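Local coordinates for protein 3-dehydroshikimate dehydratase (Pseudomonas putida, PDB 5HMQ) that converts 3-dehydroshikimate to protocatechuate using a divalent metal ion in its TIM-barrel domain, which is fused to a hydroxyphenylpyruvate dioxygenase-like domain that lacks that activity, at residues 529-534 with 585-590; 494-499 with 603-608; 338-343 with 368-373; 448-451 with 457-460; 500-505 with 517-522. All blocks are in the same frame, centred on the assembly; numbering follows the deposited sequence.

Interaction 1. Residues 529-534 with 585-590; sequences DDIFRE and ELFHVY
The backbone oxygen of F587 is met by I531, with I531 CD1 3.6 Å from F587 O, and also accepts a hydrogen bond from the N of Q604 on the next strand. Q604 also serves the other segment: its OE1 accepts from I531 N at the start of the helix. I531 carries nearly the whole contact. CG1 lies opposite the backbone N (chi1 -173°), which sends CD1 over the strand backbone and leaves CG2 to meet F587. I531 CG2 is 3.6 Å from F587 CB. Further along, I531 CD1 makes a looser apolar contact with V589 CG2 at 4.5 Å. The F587 ring itself leads away from I531, to F566 and L570 of helix 564-572 and to Y577.

This is helix-on-sheet packing in the second vicinal oxygen chelate (VOC) domain. Helix 531-541 begins just after strand 520-528 and lies on the sheet that strand shares with 585-590. D530 is its N-cap. D530 OD1 accepts R533 N at 3.1 Å, with an N-H...O angle of 161°, from above the carboxylate plane. A weak bond from F532 N goes to the same oxygen. On strand 585-590, H588 points away from the helix. Its ND1 is hydrogen-bonded to E601, a ligand of the bound magnesium ion, so H588 is a second-shell residue of that site.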
# COMPACT_ATOMS: atom_id res chain seq x y z
N ASP C 529 -1.95 39.62 11.05
CA ASP C 529 -2.06 40.89 10.33
C ASP C 529 -0.69 41.41 9.89
O ASP C 529 -0.56 41.98 8.80
CB ASP C 529 -2.76 41.93 11.19
CG ASP C 529 -4.21 41.58 11.45
OD1 ASP C 529 -4.84 40.94 10.57
OD2 ASP C 529 -4.73 41.94 12.53
N ASP C 530 0.34 41.20 10.71
CA ASP C 530 1.65 41.80 10.50
C ASP C 530 2.70 40.70 10.61
O ASP C 530 3.00 40.24 11.72
CB ASP C 530 1.91 42.92 11.51
CG ASP C 530 3.18 43.71 11.21
OD1 ASP C 530 4.10 43.18 10.55
OD2 ASP C 530 3.27 44.87 11.67
N ILE C 531 3.26 40.29 9.47
CA ILE C 531 4.23 39.19 9.48
C ILE C 531 5.49 39.59 10.24
O ILE C 531 6.07 38.77 10.96
CB ILE C 531 4.54 38.75 8.03
CG1 ILE C 531 5.42 37.49 8.03
CG2 ILE C 531 5.19 39.87 7.23
CD1 ILE C 531 4.71 36.25 8.53
N PHE C 532 5.91 40.85 10.11
CA PHE C 532 7.15 41.28 10.75
C PHE C 532 7.00 41.34 12.26
O PHE C 532 7.93 40.98 13.00
CB PHE C 532 7.59 42.63 10.20
CG PHE C 532 8.06 42.58 8.78
CD1 PHE C 532 9.33 42.13 8.48
CD2 PHE C 532 7.23 42.99 7.75
CE1 PHE C 532 9.77 42.08 7.17
CE2 PHE C 532 7.67 42.95 6.44
CZ PHE C 532 8.94 42.49 6.16
N ARG C 533 5.85 41.81 12.75
CA ARG C 533 5.64 41.87 14.19
C ARG C 533 5.59 40.48 14.80
O ARG C 533 6.09 40.26 15.92
CB ARG C 533 4.36 42.65 14.51
CG ARG C 533 4.25 43.06 15.96
CD ARG C 533 2.88 43.62 16.29
NE ARG C 533 2.81 44.07 17.68
CZ ARG C 533 1.69 44.46 18.28
NH1 ARG C 533 0.54 44.45 17.63
NH2 ARG C 533 1.73 44.86 19.55
N GLU C 534 5.01 39.52 14.09
CA GLU C 534 4.90 38.17 14.62
C GLU C 534 6.24 37.44 14.59
O GLU C 534 6.59 36.73 15.53
CB GLU C 534 3.84 37.38 13.86
CG GLU C 534 2.44 37.94 14.01
CD GLU C 534 2.04 38.17 15.45
OE1 GLU C 534 2.32 37.30 16.30
OE2 GLU C 534 1.44 39.23 15.74
N GLU C 585 -0.23 39.23 -2.45
CA GLU C 585 1.08 38.87 -1.95
C GLU C 585 0.95 37.97 -0.73
O GLU C 585 -0.02 38.07 0.03
CB GLU C 585 1.92 40.10 -1.60
CG GLU C 585 2.32 40.94 -2.79
CD GLU C 585 3.12 42.15 -2.39
OE1 GLU C 585 2.58 42.99 -1.64
OE2 GLU C 585 4.29 42.26 -2.81
N LEU C 586 1.95 37.11 -0.54
CA LEU C 586 2.02 36.22 0.60
C LEU C 586 3.34 36.44 1.33
O LEU C 586 4.40 36.47 0.70
CB LEU C 586 1.89 34.76 0.18
CG LEU C 586 1.97 33.73 1.32
CD1 LEU C 586 0.77 33.85 2.24
CD2 LEU C 586 2.10 32.31 0.77
N PHE C 587 3.26 36.58 2.65
CA PHE C 587 4.42 36.63 3.53
C PHE C 587 4.26 35.52 4.55
O PHE C 587 3.29 35.52 5.32
CB PHE C 587 4.55 37.99 4.22
CG PHE C 587 4.48 39.16 3.28
CD1 PHE C 587 5.60 39.55 2.56
CD2 PHE C 587 3.30 39.87 3.12
CE1 PHE C 587 5.54 40.63 1.70
CE2 PHE C 587 3.24 40.95 2.26
CZ PHE C 587 4.36 41.33 1.55
N HIS C 588 5.19 34.58 4.57
CA HIS C 588 5.06 33.43 5.45
C HIS C 588 6.43 32.96 5.90
O HIS C 588 7.44 33.15 5.21
CB HIS C 588 4.28 32.29 4.78
CG HIS C 588 4.89 31.79 3.51
ND1 HIS C 588 4.90 30.45 3.17
CD2 HIS C 588 5.50 32.44 2.49
CE1 HIS C 588 5.50 30.30 2.00
NE2 HIS C 588 5.87 31.49 1.56
N VAL C 589 6.46 32.34 7.09
CA VAL C 589 7.66 31.76 7.66
C VAL C 589 7.32 30.38 8.21
O VAL C 589 6.16 30.07 8.49
CB VAL C 589 8.28 32.63 8.78
CG1 VAL C 589 8.75 33.96 8.22
CG2 VAL C 589 7.27 32.83 9.91
N TYR C 590 8.35 29.55 8.35
CA TYR C 590 8.19 28.19 8.86
C TYR C 590 9.06 27.98 10.09
O TYR C 590 10.15 28.55 10.21
CB TYR C 590 8.54 27.15 7.80
CG TYR C 590 7.67 27.19 6.56
CD1 TYR C 590 6.41 26.63 6.57
CD2 TYR C 590 8.12 27.78 5.39
CE1 TYR C 590 5.61 26.65 5.44
CE2 TYR C 590 7.33 27.82 4.26
CZ TYR C 590 6.07 27.25 4.29
OH TYR C 590 5.27 27.27 3.17

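Interaction 2. Residues 494-499 with 603-608; sequences TLRLPL and IQRKAG
R605 and R496 meet guanidinium to guanidinium, reaching toward each other from two strands of the second VOC domain. The segment 603-608 starts on strand 599-606 with I603, which packs on L586 and D444. Two residues on, R605 points toward strand 496-501. Its chain bends at CG-CD (chi3 101°), and this brings the end group to R496. R605 NH2 comes within 3.4 Å of R496 NH1, and R605 CZ is 3.9 Å from that same R496 NH1. The two guanidinium planes are 32° apart and meet obliquely. R496 also bends at its third torsion, 69°.

Just past the segment, the chain returns with Y609 and A610, whose carbonyl oxygens accept from R605 NE and R496 NH1 respectively. R605 NH1 forms a salt bridge with D444, and R496 NH2 one with D471. The R496 side chain also touches H445, a ligand of the bound magnesium ion.

Both nitrogens at the closest approach are donors, so no hydrogen bond joins the arginines. The two like charges are probably tolerated because each has its own carboxylate. The pair is probably held by these outside partners rather than by mutual attraction.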
# COMPACT_ATOMS: atom_id res chain seq x y z
N THR C 494 -13.39 28.03 4.58
CA THR C 494 -12.98 28.15 5.98
C THR C 494 -12.15 26.95 6.43
O THR C 494 -11.48 27.03 7.47
CB THR C 494 -14.19 28.31 6.89
OG1 THR C 494 -14.97 27.11 6.89
CG2 THR C 494 -15.06 29.47 6.42
N LEU C 495 -12.18 25.85 5.68
CA LEU C 495 -11.36 24.68 5.95
C LEU C 495 -10.55 24.35 4.70
O LEU C 495 -11.11 24.20 3.61
CB LEU C 495 -12.22 23.48 6.34
CG LEU C 495 -13.11 23.58 7.58
CD1 LEU C 495 -14.12 22.45 7.59
CD2 LEU C 495 -12.27 23.57 8.85
N ARG C 496 -9.23 24.24 4.86
CA ARG C 496 -8.33 23.96 3.75
C ARG C 496 -7.36 22.87 4.20
O ARG C 496 -6.78 22.96 5.28
CB ARG C 496 -7.56 25.20 3.29
CG ARG C 496 -8.43 26.39 2.91
CD ARG C 496 -7.59 27.49 2.27
NE ARG C 496 -7.06 27.13 0.95
CZ ARG C 496 -6.52 27.99 0.11
NH1 ARG C 496 -6.43 29.27 0.44
NH2 ARG C 496 -6.06 27.58 -1.07
N LEU C 497 -7.19 21.86 3.35
CA LEU C 497 -6.50 20.63 3.72
C LEU C 497 -5.61 20.18 2.58
O LEU C 497 -5.99 19.33 1.77
CB LEU C 497 -7.51 19.55 4.10
CG LEU C 497 -7.05 18.35 4.92
CD1 LEU C 497 -7.03 18.71 6.40
CD2 LEU C 497 -7.97 17.17 4.66
N PRO C 498 -4.41 20.75 2.46
CA PRO C 498 -3.44 20.21 1.51
C PRO C 498 -2.97 18.83 1.94
O PRO C 498 -2.99 18.49 3.13
CB PRO C 498 -2.29 21.24 1.54
CG PRO C 498 -2.47 21.99 2.80
CD PRO C 498 -3.94 21.99 3.11
N LEU C 499 -2.59 18.03 0.96
CA LEU C 499 -2.30 16.62 1.18
C LEU C 499 -0.99 16.26 0.50
O LEU C 499 -0.87 16.40 -0.72
CB LEU C 499 -3.45 15.74 0.67
CG LEU C 499 -4.81 16.06 1.30
CD1 LEU C 499 -5.94 15.51 0.45
CD2 LEU C 499 -4.90 15.53 2.72
N ILE C 603 1.52 33.00 8.39
CA ILE C 603 1.31 33.62 7.09
C ILE C 603 0.62 34.97 7.26
O ILE C 603 -0.07 35.22 8.25
CB ILE C 603 0.50 32.73 6.14
CG1 ILE C 603 -0.97 32.69 6.56
CG2 ILE C 603 1.06 31.33 6.08
CD1 ILE C 603 -1.90 32.18 5.49
N GLN C 604 0.83 35.83 6.27
CA GLN C 604 0.05 37.05 6.09
C GLN C 604 -0.42 37.11 4.65
O GLN C 604 0.41 37.11 3.73
CB GLN C 604 0.87 38.30 6.44
CG GLN C 604 0.09 39.60 6.33
CD GLN C 604 0.99 40.82 6.38
OE1 GLN C 604 2.06 40.79 6.97
NE2 GLN C 604 0.55 41.90 5.75
N ARG C 605 -1.73 37.15 4.45
CA ARG C 605 -2.30 37.25 3.11
C ARG C 605 -2.62 38.71 2.81
O ARG C 605 -3.26 39.39 3.62
CB ARG C 605 -3.56 36.39 3.00
CG ARG C 605 -3.33 34.95 3.42
CD ARG C 605 -4.53 34.08 3.14
NE ARG C 605 -4.32 33.31 1.92
CZ ARG C 605 -4.02 32.02 1.90
NH1 ARG C 605 -3.89 31.35 3.03
NH2 ARG C 605 -3.84 31.39 0.75
N LYS C 606 -2.18 39.18 1.65
CA LYS C 606 -2.38 40.58 1.28
C LYS C 606 -3.03 40.70 -0.09
O LYS C 606 -2.67 39.98 -1.03
CB LYS C 606 -1.05 41.34 1.31
CG LYS C 606 -1.12 42.76 0.80
CD LYS C 606 0.21 43.48 0.99
CE LYS C 606 0.12 44.92 0.51
NZ LYS C 606 1.40 45.65 0.74
N ALA C 607 -3.98 41.62 -0.19
CA ALA C 607 -4.75 41.91 -1.41
C ALA C 607 -5.22 40.64 -2.11
O ALA C 607 -5.04 40.46 -3.32
CB ALA C 607 -3.93 42.79 -2.35
N GLY C 608 -5.86 39.76 -1.34
CA GLY C 608 -6.55 38.63 -1.93
C GLY C 608 -5.69 37.47 -2.38
O GLY C 608 -6.18 36.63 -3.16

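Interaction 3. Residues 338-343 with 368-373; sequences QGDINI and ALRVKD
D340 and R370 form the tight part of this contact, a salt bridge at the end of a hairpin. R370 NH1 donates to D340 OD2 at 2.7 Å, with an N-H...O angle of 162°. The bond uses the syn lone pair of OD2, and the oxygen lies close to the guanidinium plane. The other carboxylate oxygen is also near, with D340 OD1 2.9 Å from R370 NH2. The groups are not coplanar, however: their planes are 46° apart. D340 turns its CG opposite the backbone N (chi1 -174°), which brings the carboxylate out to the arginine. R370 answers with a chain extended from CG to NE.

The turn from Q338 to I341 is type II', with G339 and D340 at its centre. It joins strands 333-338 and 341-346 of the first VOC domain. R370 is on strand 363-371. Strand 295-304 lies between 341-346 and 363-371, so the salt bridge passes across it. That middle strand supplies further partners: E299 OE1 pairs with R370 NE, and the backbone O of D296 accepts from R370 NH1.

N342 makes the loose part. N342 ND2 stays 4.0 Å from R370 NH2, and its amide stands nearly upright to the guanidinium. It donates instead to the backbone O of E299. N342 is buried, whereas D340 and R370 keep some solvent exposure and the tip of the turn at G339 is exposed.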
# COMPACT_ATOMS: atom_id res chain seq x y z
N GLN C 338 -5.30 31.29 21.42
CA GLN C 338 -4.78 32.52 20.83
C GLN C 338 -5.70 32.93 19.69
O GLN C 338 -5.85 32.18 18.72
CB GLN C 338 -3.35 32.33 20.32
CG GLN C 338 -2.78 33.58 19.65
CD GLN C 338 -1.33 33.43 19.25
OE1 GLN C 338 -0.71 34.37 18.77
NE2 GLN C 338 -0.78 32.24 19.44
N GLY C 339 -6.29 34.11 19.80
CA GLY C 339 -7.23 34.55 18.79
C GLY C 339 -8.42 33.61 18.71
O GLY C 339 -9.11 33.36 19.70
N ASP C 340 -8.65 33.05 17.53
CA ASP C 340 -9.72 32.08 17.32
C ASP C 340 -9.16 30.66 17.24
O ASP C 340 -9.88 29.74 16.85
CB ASP C 340 -10.49 32.46 16.05
CG ASP C 340 -11.71 31.60 15.81
OD1 ASP C 340 -12.74 31.85 16.47
OD2 ASP C 340 -11.65 30.68 14.96
N ILE C 341 -7.92 30.46 17.67
CA ILE C 341 -7.27 29.15 17.67
C ILE C 341 -7.37 28.55 19.06
O ILE C 341 -6.94 29.16 20.04
CB ILE C 341 -5.81 29.26 17.22
CG1 ILE C 341 -5.69 30.14 15.98
CG2 ILE C 341 -5.23 27.88 16.95
CD1 ILE C 341 -4.32 30.77 15.80
N ASN C 342 -7.95 27.35 19.15
CA ASN C 342 -8.00 26.58 20.38
C ASN C 342 -7.24 25.27 20.18
O ASN C 342 -7.48 24.57 19.19
CB ASN C 342 -9.44 26.31 20.80
CG ASN C 342 -10.22 27.58 21.05
OD1 ASN C 342 -9.97 28.30 22.02
ND2 ASN C 342 -11.18 27.88 20.17
N ILE C 343 -6.32 24.97 21.09
CA ILE C 343 -5.51 23.76 21.00
C ILE C 343 -5.60 23.01 22.32
O ILE C 343 -5.36 23.59 23.38
CB ILE C 343 -4.04 24.08 20.65
CG1 ILE C 343 -3.95 24.64 19.24
CG2 ILE C 343 -3.18 22.83 20.78
CD1 ILE C 343 -2.57 25.08 18.83
N ALA C 368 -11.86 19.18 16.00
CA ALA C 368 -13.23 19.64 16.12
C ALA C 368 -13.50 20.69 15.06
O ALA C 368 -12.77 21.68 14.96
CB ALA C 368 -13.52 20.21 17.51
N LEU C 369 -14.54 20.46 14.26
CA LEU C 369 -14.93 21.37 13.20
C LEU C 369 -16.13 22.20 13.66
O LEU C 369 -17.05 21.67 14.29
CB LEU C 369 -15.28 20.60 11.93
CG LEU C 369 -14.31 19.49 11.52
CD1 LEU C 369 -14.95 18.65 10.42
CD2 LEU C 369 -12.96 20.05 11.07
N ARG C 370 -16.12 23.48 13.32
CA ARG C 370 -17.28 24.34 13.58
C ARG C 370 -18.30 24.13 12.48
O ARG C 370 -18.08 24.57 11.34
CB ARG C 370 -16.87 25.80 13.67
CG ARG C 370 -16.16 26.19 14.95
CD ARG C 370 -16.30 27.68 15.19
NE ARG C 370 -15.45 28.14 16.29
CZ ARG C 370 -14.29 28.77 16.12
NH1 ARG C 370 -13.84 29.03 14.90
NH2 ARG C 370 -13.59 29.15 17.18
N VAL C 371 -19.40 23.47 12.80
CA VAL C 371 -20.46 23.21 11.83
C VAL C 371 -21.71 23.97 12.25
O VAL C 371 -22.01 24.08 13.44
CB VAL C 371 -20.75 21.70 11.69
CG1 VAL C 371 -19.53 20.98 11.14
CG2 VAL C 371 -21.17 21.10 13.02
N LYS C 372 -22.42 24.52 11.26
CA LYS C 372 -23.64 25.26 11.56
C LYS C 372 -24.79 24.33 11.90
O LYS C 372 -25.55 24.59 12.83
CB LYS C 372 -24.01 26.16 10.38
CG LYS C 372 -25.25 26.99 10.62
CD LYS C 372 -25.45 28.01 9.52
CE LYS C 372 -26.55 28.98 9.86
NZ LYS C 372 -26.36 30.28 9.16
N ASP C 373 -24.93 23.24 11.14
CA ASP C 373 -26.00 22.27 11.34
C ASP C 373 -25.34 20.95 11.75
O ASP C 373 -24.87 20.19 10.90
CB ASP C 373 -26.84 22.11 10.08
CG ASP C 373 -28.14 21.36 10.31
OD1 ASP C 373 -28.25 20.66 11.34
OD2 ASP C 373 -29.05 21.48 9.47

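Interaction 4. Residues 448-451 with 457-460; sequences LALP and SWVL
The end of strand 440-450 faces the first turns of helix 455-465, with L450 and W458 closest across the gap. Their CA atoms are 8.6 Å apart, so side chains alone bridge the two backbones. This is a beta-alpha unit of the second VOC domain: a short connection leads from the strand to the helix, which packs back on it.

L448 and L450 are two residues apart and point to the same side of the strand, toward the helix. The W458 indole lies across both leucines, which approach from the same side of its plane. Its chi1 of -82° sets the indole crosswise to both leucines. L450 covers one indole face. L450 CD1 is 3.6 Å from W458 CG and makes a CH-pi contact with the five-membered ring, 3.9 Å from its centroid and 24° off the normal. The second methyl, L450 CD2, stands 3.8 Å above the plane of W458 near CE2. L448 takes the six-membered end, with L448 CD1 4.0 Å from W458 CZ3.

The cluster is shared with the dimer interface. F247 of the second subunit packs on L450, P451 and W458. P406 and D407 of the same chain also touch the indole. S457 hydrogen-bonds D258 and so ties this helix to helix 252-276.

The indole nitrogen is buried without a polar partner in the model: L450 CD2 lies 4.0 Å from W458 NE1.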
# COMPACT_ATOMS: atom_id res chain seq x y z
N LEU C 448 -1.78 17.43 5.51
CA LEU C 448 -1.59 16.06 5.95
C LEU C 448 -0.55 15.38 5.06
O LEU C 448 -0.51 15.61 3.85
CB LEU C 448 -2.90 15.27 5.90
CG LEU C 448 -4.12 15.85 6.62
CD1 LEU C 448 -5.30 14.88 6.51
CD2 LEU C 448 -3.81 16.23 8.07
N ALA C 449 0.28 14.55 5.67
CA ALA C 449 1.18 13.66 4.94
C ALA C 449 0.60 12.26 5.01
O ALA C 449 0.47 11.69 6.09
CB ALA C 449 2.59 13.70 5.53
N LEU C 450 0.23 11.71 3.85
CA LEU C 450 -0.48 10.45 3.81
C LEU C 450 0.27 9.43 2.96
O LEU C 450 1.01 9.81 2.04
CB LEU C 450 -1.90 10.63 3.24
CG LEU C 450 -2.83 11.57 4.01
CD1 LEU C 450 -4.12 11.81 3.22
CD2 LEU C 450 -3.15 11.00 5.38
N PRO C 451 0.10 8.14 3.23
CA PRO C 451 0.69 7.12 2.35
C PRO C 451 0.10 7.22 0.95
O PRO C 451 -1.08 7.51 0.78
CB PRO C 451 0.32 5.80 3.03
CG PRO C 451 0.01 6.15 4.44
CD PRO C 451 -0.58 7.53 4.39
N SER C 457 -8.36 7.33 -1.13
CA SER C 457 -9.42 7.02 -0.18
C SER C 457 -9.72 8.21 0.72
O SER C 457 -10.89 8.51 1.00
CB SER C 457 -9.04 5.80 0.65
OG SER C 457 -10.14 5.32 1.39
N TRP C 458 -8.68 8.92 1.17
CA TRP C 458 -8.90 10.13 1.96
C TRP C 458 -9.58 11.21 1.14
O TRP C 458 -10.44 11.94 1.65
CB TRP C 458 -7.57 10.65 2.52
CG TRP C 458 -7.12 9.97 3.78
CD1 TRP C 458 -6.49 8.76 3.88
CD2 TRP C 458 -7.24 10.47 5.12
NE1 TRP C 458 -6.22 8.48 5.20
CE2 TRP C 458 -6.67 9.51 5.98
CE3 TRP C 458 -7.77 11.64 5.67
CZ2 TRP C 458 -6.62 9.68 7.36
CZ3 TRP C 458 -7.73 11.81 7.04
CH2 TRP C 458 -7.15 10.84 7.87
N VAL C 459 -9.20 11.35 -0.13
CA VAL C 459 -9.81 12.36 -0.99
C VAL C 459 -11.31 12.11 -1.11
O VAL C 459 -12.12 13.03 -0.93
CB VAL C 459 -9.13 12.37 -2.37
CG1 VAL C 459 -9.93 13.22 -3.35
CG2 VAL C 459 -7.70 12.87 -2.26
N LEU C 460 -11.70 10.87 -1.40
CA LEU C 460 -13.12 10.54 -1.51
C LEU C 460 -13.82 10.69 -0.17
O LEU C 460 -14.99 11.09 -0.11
CB LEU C 460 -13.28 9.12 -2.05
CG LEU C 460 -14.71 8.58 -2.11
CD1 LEU C 460 -15.59 9.50 -2.93
CD2 LEU C 460 -14.70 7.18 -2.71

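Interaction 5. Residues 500-505 with 517-522; sequences NISENR and RGSGVH
S502 and S519 join hydroxyl to hydroxyl, with S502 OG 2.9 Å from S519 OG. Either could be the donor. Both serines have almost the same first torsion, -62° and -58°. In each, OG lies opposite the carbonyl carbon and beside the backbone N. Each hydroxyl is thus turned to meet the other. S502 OG is also 4.1 Å from the backbone oxygen G518 O.

The second pair is N500 and H522. N500 keeps its CG beside the backbone N, while H522 places its CG opposite the N (chi1 -173°). These settings bring the amide over one face of the imidazole. The planes are 25° apart, so the groups are stacked, with the amide nitrogen displaced toward the ring rim. N500 ND2 is 3.7 Å from H522 ND1, and no hydrogen bond links them. F599 meets the same ring edge to face.

Strand 440-450 runs between the backbones of N500 and H522, and both side chains pack on A447. At the serines the segments come together, and S502 touches A449. R505, at the far end, forms a salt bridge with D456 of the second subunit, and S519 packs on F247 of that subunit.

H522 directly precedes H523, which binds the magnesium ion with H445 and E601. Two histidines and a glutamate on sheet strands make a metal site characteristic of VOC enzymes such as 4-hydroxyphenylpyruvate dioxygenase.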
# COMPACT_ATOMS: atom_id res chain seq x y z
N ASN C 500 -0.02 15.80 1.29
CA ASN C 500 1.28 15.39 0.81
C ASN C 500 1.43 13.88 0.95
O ASN C 500 0.65 13.20 1.62
CB ASN C 500 2.40 16.11 1.57
CG ASN C 500 2.33 17.62 1.43
OD1 ASN C 500 2.96 18.20 0.54
ND2 ASN C 500 1.58 18.26 2.31
N ILE C 501 2.46 13.35 0.28
CA ILE C 501 2.74 11.92 0.27
C ILE C 501 3.83 11.63 1.29
O ILE C 501 4.93 12.20 1.21
CB ILE C 501 3.15 11.45 -1.14
CG1 ILE C 501 2.00 11.68 -2.12
CG2 ILE C 501 3.55 9.98 -1.11
CD1 ILE C 501 2.34 11.31 -3.55
N SER C 502 3.52 10.77 2.25
CA SER C 502 4.51 10.34 3.23
C SER C 502 5.52 9.39 2.59
O SER C 502 5.29 8.79 1.54
CB SER C 502 3.84 9.62 4.40
OG SER C 502 2.95 10.48 5.09
N GLU C 503 6.67 9.28 3.26
CA GLU C 503 7.71 8.36 2.82
C GLU C 503 7.34 6.95 3.27
O GLU C 503 6.81 6.76 4.36
CB GLU C 503 9.06 8.78 3.40
CG GLU C 503 10.26 8.13 2.73
CD GLU C 503 10.34 8.47 1.26
OE1 GLU C 503 9.84 7.68 0.43
OE2 GLU C 503 10.91 9.53 0.92
N ASN C 504 7.62 5.97 2.42
CA ASN C 504 7.33 4.59 2.79
C ASN C 504 8.30 4.15 3.89
O ASN C 504 9.33 4.79 4.14
CB ASN C 504 7.45 3.64 1.60
CG ASN C 504 8.89 3.39 1.15
OD1 ASN C 504 9.76 3.19 1.97
ND2 ASN C 504 9.12 3.37 -0.16
N ARG C 505 7.93 3.09 4.60
CA ARG C 505 8.87 2.55 5.58
C ARG C 505 10.07 1.89 4.89
O ARG C 505 11.20 1.99 5.38
CB ARG C 505 8.17 1.57 6.52
CG ARG C 505 7.36 0.48 5.85
CD ARG C 505 6.70 -0.39 6.91
NE ARG C 505 6.40 -1.73 6.41
CZ ARG C 505 6.20 -2.79 7.19
NH1 ARG C 505 6.27 -2.67 8.51
NH2 ARG C 505 5.93 -3.97 6.65
N ARG C 517 9.43 8.92 10.88
CA ARG C 517 8.10 9.03 11.46
C ARG C 517 7.08 8.90 10.34
O ARG C 517 7.27 9.42 9.24
CB ARG C 517 7.93 10.37 12.20
CG ARG C 517 9.10 10.65 13.14
CD ARG C 517 9.29 9.54 14.17
NE ARG C 517 10.69 9.34 14.52
CZ ARG C 517 11.30 9.91 15.56
NH1 ARG C 517 10.62 10.71 16.37
NH2 ARG C 517 12.59 9.67 15.78
N GLY C 518 6.01 8.15 10.62
CA GLY C 518 4.99 7.81 9.64
C GLY C 518 4.19 8.99 9.12
O GLY C 518 4.74 10.05 8.79
N SER C 519 2.89 8.79 9.00
CA SER C 519 1.98 9.77 8.45
C SER C 519 1.34 10.56 9.59
O SER C 519 1.52 10.26 10.77
CB SER C 519 0.92 9.09 7.59
OG SER C 519 1.53 8.36 6.54
N GLY C 520 0.60 11.59 9.22
CA GLY C 520 -0.01 12.46 10.20
C GLY C 520 0.03 13.89 9.72
O GLY C 520 0.08 14.17 8.53
N VAL C 521 -0.04 14.82 10.68
CA VAL C 521 -0.04 16.24 10.35
C VAL C 521 1.28 16.63 9.71
O VAL C 521 2.36 16.37 10.26
CB VAL C 521 -0.32 17.08 11.60
CG1 VAL C 521 0.07 18.54 11.36
CG2 VAL C 521 -1.78 17.00 11.96
N HIS C 522 1.20 17.25 8.54
CA HIS C 522 2.40 17.76 7.89
C HIS C 522 2.79 19.10 8.48
O HIS C 522 3.93 19.28 8.93
CB HIS C 522 2.17 17.87 6.38
CG HIS C 522 3.40 18.23 5.60
ND1 HIS C 522 3.63 19.50 5.12
CD2 HIS C 522 4.47 17.49 5.23
CE1 HIS C 522 4.78 19.53 4.48
NE2 HIS C 522 5.31 18.32 4.53

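How the interactions relate
Interactions 1 and 4 are buried helix-on-strand contacts and mainly apolar. Interactions 2 and 5 lie nearer the surface and are polar. Interaction 3 is partly buried and rests on an ion pair; it alone lies in the first VOC domain, and it meets interaction 2 only where L369 packs on L495. The other four share one sheet. Interactions 2 and 5 both use strand 496-501, which borders the strand of interaction 4. Interactions 1 and 2 use the neighbouring strands 585-590 and 599-606. Interactions 1, 2 and 5 approach the magnesium ion of the second VOC domain from different strands. Interactions 4 and 5 also reach the second subunit, so interaction 5 does both.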